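PAN2-PAN3 deadenylation complex catalytic subunit pan2 (Neurospora crassa, PDB 4CZX) is the catalytic subunit of a deadenylation complex that probably shortens the poly(A) tails of mRNA, represented here by its N-terminal WD40 domain. Local coordinates at residues 162-167 against 177-182. Residues are numbered along the deposited sequence; the frame is centred on the assembly and turned at random.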
# COMPACT_ATOMS: atom_id res chain seq x y z
N SER A 162 16.74 -41.54 -14.54
CA SER A 162 17.78 -42.39 -13.99
C SER A 162 18.56 -42.96 -15.15
O SER A 162 19.42 -42.28 -15.71
CB SER A 162 17.20 -43.50 -13.11
OG SER A 162 16.15 -44.20 -13.76
N ARG A 163 18.24 -44.19 -15.52
CA ARG A 163 18.75 -44.81 -16.74
C ARG A 163 17.93 -44.29 -17.93
O ARG A 163 18.46 -44.07 -19.02
CB ARG A 163 18.67 -46.33 -16.65
CG ARG A 163 19.35 -47.06 -17.81
CD ARG A 163 19.14 -48.57 -17.75
NE ARG A 163 19.60 -49.17 -16.50
CZ ARG A 163 20.72 -49.89 -16.37
NH1 ARG A 163 21.50 -50.10 -17.42
NH2 ARG A 163 21.05 -50.39 -15.19
N TYR A 164 16.64 -44.11 -17.68
CA TYR A 164 15.67 -43.59 -18.64
C TYR A 164 14.83 -42.56 -17.92
O TYR A 164 14.91 -42.45 -16.70
CB TYR A 164 14.76 -44.69 -19.21
CG TYR A 164 15.49 -45.89 -19.77
CD1 TYR A 164 16.20 -45.80 -20.96
CD2 TYR A 164 15.46 -47.11 -19.11
CE1 TYR A 164 16.88 -46.89 -21.47
CE2 TYR A 164 16.12 -48.21 -19.62
CZ TYR A 164 16.83 -48.10 -20.80
OH TYR A 164 17.49 -49.18 -21.31
N ILE A 165 14.01 -41.83 -18.65
CA ILE A 165 13.05 -40.94 -18.02
C ILE A 165 11.83 -41.77 -17.63
O ILE A 165 11.13 -42.29 -18.50
CB ILE A 165 12.64 -39.78 -18.94
CG1 ILE A 165 13.84 -38.86 -19.20
CG2 ILE A 165 11.49 -38.97 -18.33
CD1 ILE A 165 13.58 -37.81 -20.26
N CYS A 166 11.59 -41.90 -16.33
CA CYS A 166 10.45 -42.66 -15.86
C CYS A 166 9.30 -41.71 -15.61
O CYS A 166 9.39 -40.77 -14.81
CB CYS A 166 10.80 -43.46 -14.60
SG CYS A 166 12.18 -44.60 -14.85
N ALA A 167 8.22 -41.97 -16.32
CA ALA A 167 7.14 -41.01 -16.46
C ALA A 167 5.82 -41.59 -15.96
O ALA A 167 5.22 -42.43 -16.63
CB ALA A 167 7.01 -40.58 -17.91
N LEU A 177 10.61 -43.59 -20.96
CA LEU A 177 10.93 -42.76 -22.11
C LEU A 177 12.42 -42.73 -22.43
O LEU A 177 13.25 -42.59 -21.53
CB LEU A 177 10.46 -41.33 -21.89
CG LEU A 177 9.03 -41.06 -21.42
CD1 LEU A 177 8.84 -39.55 -21.31
CD2 LEU A 177 8.04 -41.66 -22.39
N ASP A 178 12.74 -42.87 -23.70
CA ASP A 178 14.12 -42.69 -24.15
C ASP A 178 14.55 -41.26 -23.79
O ASP A 178 13.86 -40.29 -24.12
CB ASP A 178 14.24 -42.94 -25.65
CG ASP A 178 15.68 -42.86 -26.13
OD1 ASP A 178 16.21 -41.73 -26.24
OD2 ASP A 178 16.26 -43.93 -26.39
N PRO A 179 15.67 -41.12 -23.06
CA PRO A 179 16.05 -39.79 -22.58
C PRO A 179 16.57 -38.86 -23.67
O PRO A 179 16.63 -37.66 -23.46
CB PRO A 179 17.16 -40.10 -21.56
CG PRO A 179 17.74 -41.39 -22.03
CD PRO A 179 16.58 -42.18 -22.60
N ILE A 180 16.92 -39.43 -24.82
CA ILE A 180 17.43 -38.66 -25.95
C ILE A 180 16.29 -38.20 -26.86
O ILE A 180 16.25 -37.05 -27.27
CB ILE A 180 18.46 -39.48 -26.77
CG1 ILE A 180 19.62 -39.96 -25.88
CG2 ILE A 180 19.01 -38.66 -27.93
CD1 ILE A 180 20.55 -41.00 -26.56
N THR A 181 15.37 -39.12 -27.17
CA THR A 181 14.31 -38.85 -28.15
C THR A 181 12.93 -38.62 -27.52
O THR A 181 12.02 -38.13 -28.18
CB THR A 181 14.18 -39.99 -29.17
OG1 THR A 181 13.67 -41.16 -28.51
CG2 THR A 181 15.53 -40.31 -29.80
N PHE A 182 12.80 -38.98 -26.24
CA PHE A 182 11.54 -38.90 -25.49
C PHE A 182 10.46 -39.85 -26.01
O PHE A 182 9.30 -39.77 -25.60
CB PHE A 182 11.02 -37.45 -25.47
CG PHE A 182 12.04 -36.46 -25.00
CD1 PHE A 182 12.47 -36.48 -23.68
CD2 PHE A 182 12.61 -35.55 -25.87
CE1 PHE A 182 13.44 -35.59 -23.24
CE2 PHE A 182 13.57 -34.65 -25.43
CZ PHE A 182 13.99 -34.67 -24.11
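Ile165 and Leu177 face each other as a hydrogen-bonded antiparallel pair and show how the last rung between two strands passes into side-chain packing around the following turn. Leu177 N gives a nearly straight bond to Ile165 O (2.8 Å, 170°), and Ile165 N returns a more bent one to Leu177 O (3.1 Å), both in the plane of the accepting carbonyl. The two side chains lie on one face of the sheet, with Ile165 CB 4.0 Å from Leu177 CB, and cross obliquely. Leu177 CD1 touches both Ile165 CG2 and, at 4.0 Å, Ala167 CB.

The other branch of Ile165 serves the turn. With CG1 anti to the carbonyl carbon (chi1 -66°) and the chain extended beyond it, CD1 passes close to Pro179 CA and meets the edge of the Phe182 ring, 3.7 Å from CE1. Leu128 of strand 126-131 packs against both Ile165 and Phe182, joining this cluster to the preceding sheet. Tyr164 meets the turn at two points: its CB rests near Leu177 O, while Pro179 CD approaches Tyr164 CD1 at the ring edge, in plane, at 4.0 Å. Arg163 CG sits over one face of that ring, displaced toward its rim, and the guanidinium continues away to Asn202 O and Asp203.

Asp178 shapes the turn from within. Its OD1 accepts from Ile180 N (2.8 Å) and Thr181 N, which arrive from opposite faces of the carboxylate plane, forming an Asx turn within a wider Asx motif; OD2 pairs with Lys185, which probably helps to keep the carboxylate charged. Together these contacts join the second strand of a four-stranded antiparallel sheet to the turn between its third and fourth strands, within one blade of a WD40 beta-propeller.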